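Local coordinates for glucokinase (Thermus thermophilus, PDB 3VOV), which phosphorylates glucose and probably other hexoses at the 6-hydroxyl with ATP, as a thermophilic hexokinase of the ROK family, at the interface of chains A and B and the interface of chains A and C. Residues are numbered along the deposited sequence; one frame, centred on the assembly and turned at random. Chains: chain A/B/C, Glucokinase.

Three contacts tie chain A to two neighbours in a deposited assembly of four copies. Contact 1 joins A to B; contacts 2 and 3 are adjoining parts of the two-fold A–C interface, their C-alpha centres about 8 Å apart, and share C:Lys234, C:Ala235 and C:Phe236 at the end of helix 212-236. Between C-alpha centres, contact 1 lies about 19 Å from contact 2 and 23 Å from contact 3. Chain A thus uses separate surfaces for two different two-fold partners, an arrangement that can build a tetramer as a dimer of dimers, although the structure alone does not prove that state in solution.

Contact 1: the interface of chains A and B. Residues chain A 167-170, 178-179, 182, 184-185, 188; chain B 189, 191-193, 213, 217.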
# COMPACT_ATOMS: atom_id res chain seq x y z
N PRO A 167 -3.35 6.87 -6.07
CA PRO A 167 -3.97 8.07 -6.65
C PRO A 167 -5.13 7.80 -7.58
O PRO A 167 -5.13 6.77 -8.27
CB PRO A 167 -2.84 8.74 -7.42
CG PRO A 167 -1.59 8.08 -6.99
CD PRO A 167 -1.97 6.68 -6.56
N ALA A 168 -6.13 8.70 -7.58
CA ALA A 168 -7.31 8.60 -8.43
C ALA A 168 -6.90 8.40 -9.87
O ALA A 168 -5.93 9.07 -10.34
CB ALA A 168 -8.17 9.86 -8.29
N CYS A 169 -7.58 7.45 -10.53
CA CYS A 169 -7.40 7.19 -11.96
C CYS A 169 -8.53 7.82 -12.79
O CYS A 169 -9.65 7.96 -12.31
CB CYS A 169 -7.41 5.67 -12.25
SG CYS A 169 -6.85 5.27 -13.97
N GLY A 170 -8.21 8.19 -14.02
CA GLY A 170 -9.20 8.66 -15.00
C GLY A 170 -10.31 7.65 -15.22
O GLY A 170 -11.43 8.04 -15.58
N GLU A 178 -1.81 2.88 -14.80
CA GLU A 178 -1.82 4.20 -15.51
C GLU A 178 -1.75 5.41 -14.53
O GLU A 178 -0.95 6.35 -14.72
CB GLU A 178 -3.03 4.31 -16.43
CG GLU A 178 -3.34 5.74 -16.96
CD GLU A 178 -4.42 5.74 -18.04
OE1 GLU A 178 -4.14 5.30 -19.19
OE2 GLU A 178 -5.53 6.21 -17.76
N ALA A 179 -2.56 5.35 -13.47
CA ALA A 179 -2.59 6.41 -12.44
C ALA A 179 -1.28 6.55 -11.68
O ALA A 179 -0.98 7.61 -11.09
CB ALA A 179 -3.74 6.14 -11.44
N ALA A 182 1.90 6.54 -15.90
CA ALA A 182 1.72 7.20 -17.20
C ALA A 182 2.43 8.57 -17.19
O ALA A 182 2.64 9.15 -16.12
CB ALA A 182 0.25 7.44 -17.45
N ARG A 184 1.20 11.43 -17.95
CA ARG A 184 0.36 12.40 -17.27
C ARG A 184 0.37 12.26 -15.73
O ARG A 184 0.19 13.26 -15.02
CB ARG A 184 -1.06 12.29 -17.79
CG ARG A 184 -1.30 12.97 -19.10
CD ARG A 184 -2.81 13.06 -19.43
NE ARG A 184 -3.63 13.76 -18.43
CZ ARG A 184 -4.58 13.19 -17.69
NH1 ARG A 184 -5.27 13.90 -16.78
NH2 ARG A 184 -4.86 11.91 -17.83
N ALA A 185 0.62 11.04 -15.22
CA ALA A 185 0.77 10.82 -13.78
C ALA A 185 2.08 11.39 -13.31
O ALA A 185 2.15 12.06 -12.26
CB ALA A 185 0.66 9.32 -13.46
N ARG A 188 1.54 15.08 -13.28
CA ARG A 188 0.69 15.32 -12.10
C ARG A 188 1.55 15.42 -10.84
O ARG A 188 1.49 16.42 -10.07
CB ARG A 188 -0.33 14.17 -11.91
CG ARG A 188 -1.22 14.32 -10.64
CD ARG A 188 -1.84 13.01 -10.24
NE ARG A 188 -0.84 12.00 -9.89
CZ ARG A 188 -0.97 10.69 -10.13
NH1 ARG A 188 -2.06 10.20 -10.71
NH2 ARG A 188 0.02 9.87 -9.76
N ASP B 189 -5.37 15.37 -7.64
CA ASP B 189 -5.97 14.09 -8.09
C ASP B 189 -7.25 14.36 -8.86
O ASP B 189 -7.60 13.63 -9.80
CB ASP B 189 -6.25 13.16 -6.90
CG ASP B 189 -4.98 12.70 -6.23
OD1 ASP B 189 -3.97 12.52 -6.95
OD2 ASP B 189 -4.96 12.52 -5.00
N THR B 191 -7.91 16.96 -10.68
CA THR B 191 -7.57 17.53 -11.96
C THR B 191 -7.05 16.39 -12.86
O THR B 191 -7.44 16.31 -14.03
CB THR B 191 -6.52 18.66 -11.76
OG1 THR B 191 -7.17 19.78 -11.09
CG2 THR B 191 -5.92 19.12 -13.10
N TYR B 192 -6.24 15.50 -12.29
CA TYR B 192 -5.78 14.33 -13.06
C TYR B 192 -6.93 13.45 -13.54
O TYR B 192 -7.02 13.14 -14.74
CB TYR B 192 -4.79 13.48 -12.24
CG TYR B 192 -4.35 12.25 -13.02
CD1 TYR B 192 -3.45 12.35 -14.09
CD2 TYR B 192 -4.87 10.98 -12.71
CE1 TYR B 192 -3.07 11.21 -14.85
CE2 TYR B 192 -4.49 9.85 -13.43
CZ TYR B 192 -3.60 9.96 -14.49
OH TYR B 192 -3.24 8.81 -15.17
N ALA B 193 -7.81 13.05 -12.60
CA ALA B 193 -8.84 12.05 -12.87
C ALA B 193 -9.96 12.59 -13.75
O ALA B 193 -10.54 11.83 -14.52
CB ALA B 193 -9.45 11.49 -11.55
N LYS B 213 -16.71 9.55 -9.01
CA LYS B 213 -15.26 9.77 -9.01
C LYS B 213 -14.87 10.74 -7.88
O LYS B 213 -13.84 10.55 -7.22
CB LYS B 213 -14.85 10.31 -10.36
CG LYS B 213 -13.43 10.10 -10.74
CD LYS B 213 -13.25 9.54 -12.20
CE LYS B 213 -13.26 10.61 -13.29
NZ LYS B 213 -14.59 10.61 -14.00
N LEU B 217 -12.71 9.91 -4.28
CA LEU B 217 -11.48 10.62 -4.07
C LEU B 217 -11.55 11.38 -2.75
O LEU B 217 -10.58 11.42 -1.99
CB LEU B 217 -11.34 11.58 -5.22
CG LEU B 217 -10.19 12.50 -5.55
CD1 LEU B 217 -10.49 12.98 -6.97
CD2 LEU B 217 -10.15 13.64 -4.59
O HOH W 1 -4.45 11.32 -9.51
O HOH W 2 -5.80 8.12 -15.83
O HOH W 3 -6.87 10.66 -16.34
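B:Tyr192, on helix 183-194, is the plug of this two-fold A–B interface, hiding far more surface than any other residue of the patch. Its CG stands anti to the backbone N (chi1 178°), which sends the ring between two arginines of the same helix in chain A. A:Arg188 comes over one face, NH1 3.7 Å from the ring centroid in a cation-pi contact, its guanidinium turned 75° to the ring. NH1 and NH2 both grip A:Ala179 O end-on, fixing that guanidinium, while A:Ala185 CB and A:Pro167 CB cover its faces. A:Arg184, bent at chi3 (57°), lays its guanidinium almost parallel to the ring near CE1; NH1 donates in plane to a carbonyl lone pair of B:Tyr192 O at 2.8 Å. The phenol OH reaches water 2, 2.7 Å away, which also meets A:Gly170 N and the A:Glu178 carboxylate and passes on to water 3. A:Ala168 packs its CB 3.9 Å from B:Ala193 CB, and its carbonyl O shares water 1 with B:Asp189 OD1. Zinc binding by A:Cys169 may steady the neighbouring A:Ala168, whose carbonyl O lies against the CD2 side of the ring, and the site would help hold the A–B pair together.

Contact 2: the interface of chains A and C. Residues chain A 156-157, 160, 232, 235-236; chain C 232, 234-236.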
# COMPACT_ATOMS: atom_id res chain seq x y z
N GLU A 156 -6.81 -4.29 -21.07
CA GLU A 156 -6.82 -2.92 -20.50
C GLU A 156 -5.77 -2.87 -19.41
O GLU A 156 -6.06 -2.67 -18.23
CB GLU A 156 -8.22 -2.54 -19.98
CG GLU A 156 -9.13 -2.02 -21.11
CD GLU A 156 -8.72 -0.63 -21.65
OE1 GLU A 156 -7.88 0.09 -21.07
OE2 GLU A 156 -9.24 -0.24 -22.70
N LEU A 157 -4.54 -3.14 -19.84
CA LEU A 157 -3.41 -3.41 -18.95
C LEU A 157 -3.03 -2.22 -18.04
O LEU A 157 -2.41 -2.44 -17.02
CB LEU A 157 -2.19 -3.90 -19.77
CG LEU A 157 -2.37 -5.14 -20.70
CD1 LEU A 157 -1.03 -5.61 -21.26
CD2 LEU A 157 -3.05 -6.34 -19.98
N LEU A 160 -4.97 -2.41 -14.32
CA LEU A 160 -4.79 -3.33 -13.18
C LEU A 160 -4.44 -2.52 -11.93
O LEU A 160 -3.65 -1.59 -12.00
CB LEU A 160 -3.71 -4.38 -13.48
CG LEU A 160 -4.48 -5.54 -14.22
CD1 LEU A 160 -4.39 -5.37 -15.75
CD2 LEU A 160 -4.08 -6.95 -13.81
N LEU A 232 1.42 -9.42 -14.50
CA LEU A 232 0.77 -9.87 -15.75
C LEU A 232 1.37 -11.17 -16.30
O LEU A 232 0.68 -11.98 -16.95
CB LEU A 232 0.86 -8.77 -16.79
CG LEU A 232 -0.12 -7.61 -16.53
CD1 LEU A 232 0.20 -6.34 -17.38
CD2 LEU A 232 -1.54 -8.07 -16.81
N ALA A 235 -0.47 -13.95 -14.90
CA ALA A 235 -1.81 -14.13 -15.50
C ALA A 235 -1.67 -14.84 -16.84
O ALA A 235 -2.35 -15.85 -17.08
CB ALA A 235 -2.52 -12.80 -15.67
N PHE A 236 -0.76 -14.34 -17.68
CA PHE A 236 -0.73 -14.67 -19.08
C PHE A 236 0.43 -15.58 -19.52
O PHE A 236 0.31 -16.21 -20.56
CB PHE A 236 -0.68 -13.39 -19.92
CG PHE A 236 -1.97 -12.62 -19.98
CD1 PHE A 236 -3.04 -13.05 -20.76
CD2 PHE A 236 -2.10 -11.43 -19.27
CE1 PHE A 236 -4.24 -12.34 -20.79
CE2 PHE A 236 -3.26 -10.70 -19.31
CZ PHE A 236 -4.35 -11.14 -20.07
N LEU C 232 -8.27 -8.57 -12.55
CA LEU C 232 -8.22 -9.63 -13.59
C LEU C 232 -9.24 -9.40 -14.70
O LEU C 232 -9.00 -9.75 -15.84
CB LEU C 232 -8.40 -11.03 -12.95
CG LEU C 232 -7.14 -11.47 -12.18
CD1 LEU C 232 -7.39 -12.64 -11.20
CD2 LEU C 232 -5.98 -11.81 -13.18
N LYS C 234 -9.88 -6.56 -15.98
CA LYS C 234 -9.28 -5.58 -16.89
C LYS C 234 -8.33 -6.30 -17.86
O LYS C 234 -8.12 -5.88 -19.00
CB LYS C 234 -8.46 -4.52 -16.12
CG LYS C 234 -9.15 -3.90 -14.88
CD LYS C 234 -10.41 -3.18 -15.23
CE LYS C 234 -10.89 -2.37 -14.01
NZ LYS C 234 -10.92 -3.12 -12.70
N ALA C 235 -7.68 -7.35 -17.39
CA ALA C 235 -6.75 -8.02 -18.25
C ALA C 235 -7.52 -8.94 -19.22
O ALA C 235 -7.22 -8.95 -20.42
CB ALA C 235 -5.76 -8.81 -17.42
N PHE C 236 -8.53 -9.68 -18.71
CA PHE C 236 -9.15 -10.74 -19.49
C PHE C 236 -10.54 -10.44 -20.06
O PHE C 236 -10.88 -11.02 -21.09
CB PHE C 236 -9.23 -12.04 -18.67
CG PHE C 236 -7.91 -12.65 -18.37
CD1 PHE C 236 -7.25 -13.44 -19.33
CD2 PHE C 236 -7.31 -12.48 -17.11
CE1 PHE C 236 -6.01 -14.03 -19.04
CE2 PHE C 236 -6.07 -13.07 -16.83
CZ PHE C 236 -5.42 -13.84 -17.79
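Two copies of one phenylalanine, A:Phe236 and C:Phe236, reach toward each other tip to tip across the two-fold A–C interface, each at the C-terminal end of its helix 212-236. In both, CG lies anti to the carbonyl carbon and beside the backbone N (chi1 -74° in A), so the two-fold brings the same conformation in from both sides. The rings are offset and inclined by about 30°, not stacked flat: CZ of each sits above one face of the other, displaced from the centre, with A:Phe236 CZ 3.7 Å from C:Phe236 CZ. The packing is close, but the tightest carbon pair is modelled too near to carry meaning. The CE2–CZ edge of each ring also meets the partner's alanine methyl: A:Phe236 CE2 lies 3.7 Å from C:Ala235 CB, and A:Ala235 CB lies 3.7 Å from C:Phe236 CZ. C:Ala235 CB is also approached by A:Leu160 CD1 at 4.1 Å, which extends the apolar patch away from the rings. At the flank of the apolar patch the backbone N of A:Glu156 donates to C:Lys234 O at 2.9 Å, within the carbonyl plane and with a C=O to donor angle of 156°. This bond uses a carbonyl in the last turn of the helix and fixes the helix end against the chain A loop. The symmetric apolar centre probably helps pair chains A and C, if this assembly is the biological one.

Contact 3: the interface of chains A and C. Residues chain A 147-155; chain C 126, 142, 234-238.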
# COMPACT_ATOMS: atom_id res chain seq x y z
N LEU A 147 -6.28 -10.70 -27.84
CA LEU A 147 -7.31 -11.06 -26.86
C LEU A 147 -8.22 -9.82 -26.70
O LEU A 147 -7.76 -8.84 -26.15
CB LEU A 147 -6.67 -11.31 -25.50
CG LEU A 147 -7.34 -12.22 -24.42
CD1 LEU A 147 -7.17 -11.64 -23.03
CD2 LEU A 147 -8.77 -12.60 -24.69
N ARG A 148 -9.45 -9.87 -27.17
CA ARG A 148 -10.33 -8.69 -27.18
C ARG A 148 -11.27 -8.62 -26.00
O ARG A 148 -11.72 -7.53 -25.60
CB ARG A 148 -11.15 -8.63 -28.48
CG ARG A 148 -10.28 -8.47 -29.71
CD ARG A 148 -11.06 -7.95 -30.91
NE ARG A 148 -10.22 -7.84 -32.10
CZ ARG A 148 -10.48 -8.44 -33.27
NH1 ARG A 148 -11.55 -9.23 -33.41
NH2 ARG A 148 -9.66 -8.29 -34.30
N GLY A 149 -11.60 -9.78 -25.44
CA GLY A 149 -12.52 -9.87 -24.31
C GLY A 149 -13.96 -10.04 -24.76
O GLY A 149 -14.31 -9.72 -25.91
N GLU A 150 -14.82 -10.49 -23.87
CA GLU A 150 -16.23 -10.68 -24.21
C GLU A 150 -16.91 -9.32 -24.59
O GLU A 150 -17.82 -9.26 -25.41
CB GLU A 150 -16.92 -11.40 -23.05
CG GLU A 150 -18.44 -11.41 -23.01
CD GLU A 150 -19.07 -12.48 -23.90
OE1 GLU A 150 -18.35 -13.43 -24.31
OE2 GLU A 150 -20.29 -12.35 -24.15
N ARG A 151 -16.40 -8.25 -24.00
CA ARG A 151 -17.00 -6.93 -24.13
C ARG A 151 -16.07 -5.90 -24.78
O ARG A 151 -16.33 -4.70 -24.70
CB ARG A 151 -17.42 -6.45 -22.74
CG ARG A 151 -18.54 -7.31 -22.12
CD ARG A 151 -18.74 -6.91 -20.66
NE ARG A 151 -19.34 -8.01 -19.91
CZ ARG A 151 -18.68 -9.10 -19.54
NH1 ARG A 151 -17.36 -9.24 -19.81
NH2 ARG A 151 -19.33 -10.06 -18.92
N GLY A 152 -15.00 -6.34 -25.43
CA GLY A 152 -13.97 -5.41 -25.91
C GLY A 152 -13.12 -4.73 -24.85
O GLY A 152 -12.39 -3.78 -25.16
N GLN A 153 -13.20 -5.17 -23.59
CA GLN A 153 -12.36 -4.59 -22.52
C GLN A 153 -11.07 -5.39 -22.27
O GLN A 153 -10.32 -5.06 -21.34
CB GLN A 153 -13.11 -4.50 -21.16
CG GLN A 153 -14.42 -3.76 -21.13
CD GLN A 153 -15.09 -3.81 -19.73
OE1 GLN A 153 -15.49 -2.76 -19.19
NE2 GLN A 153 -15.22 -5.05 -19.15
N GLY A 154 -10.80 -6.45 -23.03
CA GLY A 154 -9.58 -7.25 -22.78
C GLY A 154 -8.33 -6.46 -23.05
O GLY A 154 -8.33 -5.56 -23.90
N GLY A 155 -7.25 -6.76 -22.33
CA GLY A 155 -6.02 -6.07 -22.58
C GLY A 155 -5.98 -4.64 -22.07
O GLY A 155 -5.15 -3.88 -22.52
N SER C 126 -15.79 -17.37 -22.68
CA SER C 126 -14.60 -17.22 -21.85
C SER C 126 -15.06 -17.09 -20.41
O SER C 126 -16.17 -16.60 -20.12
CB SER C 126 -13.72 -16.02 -22.28
OG SER C 126 -14.32 -14.75 -21.95
N LEU C 142 -10.44 -19.51 -22.34
CA LEU C 142 -10.77 -18.70 -23.49
C LEU C 142 -11.03 -19.54 -24.76
O LEU C 142 -10.34 -20.54 -24.92
CB LEU C 142 -9.52 -17.82 -23.83
CG LEU C 142 -8.76 -17.07 -22.70
CD1 LEU C 142 -7.45 -16.44 -23.16
CD2 LEU C 142 -9.64 -16.01 -22.07
N LYS C 234 -9.88 -6.56 -15.98
CA LYS C 234 -9.28 -5.58 -16.89
C LYS C 234 -8.33 -6.30 -17.86
O LYS C 234 -8.12 -5.88 -19.00
CB LYS C 234 -8.46 -4.52 -16.12
CG LYS C 234 -9.15 -3.90 -14.88
CD LYS C 234 -10.41 -3.18 -15.23
CE LYS C 234 -10.89 -2.37 -14.01
NZ LYS C 234 -10.92 -3.12 -12.70
N ALA C 235 -7.68 -7.35 -17.39
CA ALA C 235 -6.75 -8.02 -18.25
C ALA C 235 -7.52 -8.94 -19.22
O ALA C 235 -7.22 -8.95 -20.42
CB ALA C 235 -5.76 -8.81 -17.42
N PHE C 236 -8.53 -9.68 -18.71
CA PHE C 236 -9.15 -10.74 -19.49
C PHE C 236 -10.54 -10.44 -20.06
O PHE C 236 -10.88 -11.02 -21.09
CB PHE C 236 -9.23 -12.04 -18.67
CG PHE C 236 -7.91 -12.65 -18.37
CD1 PHE C 236 -7.25 -13.44 -19.33
CD2 PHE C 236 -7.31 -12.48 -17.11
CE1 PHE C 236 -6.01 -14.03 -19.04
CE2 PHE C 236 -6.07 -13.07 -16.83
CZ PHE C 236 -5.42 -13.84 -17.79
N ASP C 237 -11.34 -9.59 -19.38
CA ASP C 237 -12.72 -9.25 -19.79
C ASP C 237 -13.50 -10.54 -20.07
O ASP C 237 -14.00 -10.75 -21.18
CB ASP C 237 -12.72 -8.31 -21.03
CG ASP C 237 -14.14 -7.81 -21.41
OD1 ASP C 237 -15.06 -7.83 -20.56
OD2 ASP C 237 -14.31 -7.39 -22.57
N PRO C 238 -13.59 -11.43 -19.06
CA PRO C 238 -14.19 -12.75 -19.26
C PRO C 238 -15.71 -12.65 -19.28
O PRO C 238 -16.27 -11.69 -18.74
CB PRO C 238 -13.74 -13.50 -18.00
CG PRO C 238 -13.72 -12.42 -16.93
CD PRO C 238 -13.14 -11.24 -17.66
O HOH W 4 -15.75 -14.19 -24.42
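Charge and hydrogen bonding centre on C:Asp237, whose side chain enters the loop 147-155 of chain A with CG anti to its backbone N (chi1 -174°). OD2 accepts from two main-chain donors, A:Arg151 N and A:Gln153 N, each 2.7 Å away and above the carboxylate plane. OD1 takes side-chain donors: A:Arg151 NH1 makes a salt bridge at 2.8 Å, and A:Gln153 NE2 adds a longer bond at 3.1 Å from well above the plane. Four donors thus grip the carboxylate, and they would probably favour its charged form. A:Arg151, extended from CG to NE, crosses it obliquely, and the same NH1 also reaches C:Pro238 O at 2.9 Å. Main-chain bonds flank the grip: A:Glu150 N donates to C:Asp237 O at 2.8 Å, nearly along the C=O axis, and A:Gly155 N meets C:Ala235 O from above the carbonyl plane in a nearly straight hydrogen bond (172° at the hydrogen). One water links the A:Glu150 carboxylate, through OE1, to C:Ser126 OG. Apolar contact is modest. C:Asp237 CB lies against A:Gly149 CA and A:Gly154 CA, and the A:Leu147 side chain crosses C:Phe236 obliquely, CD1 lying 4.1 Å from the ring's CD1. In the fold, the chain A loop follows strand 145-146 and leads to the 3-10 helix 157-159, while C:Asp237 directly follows helix 212-236, ahead of strand 240-244.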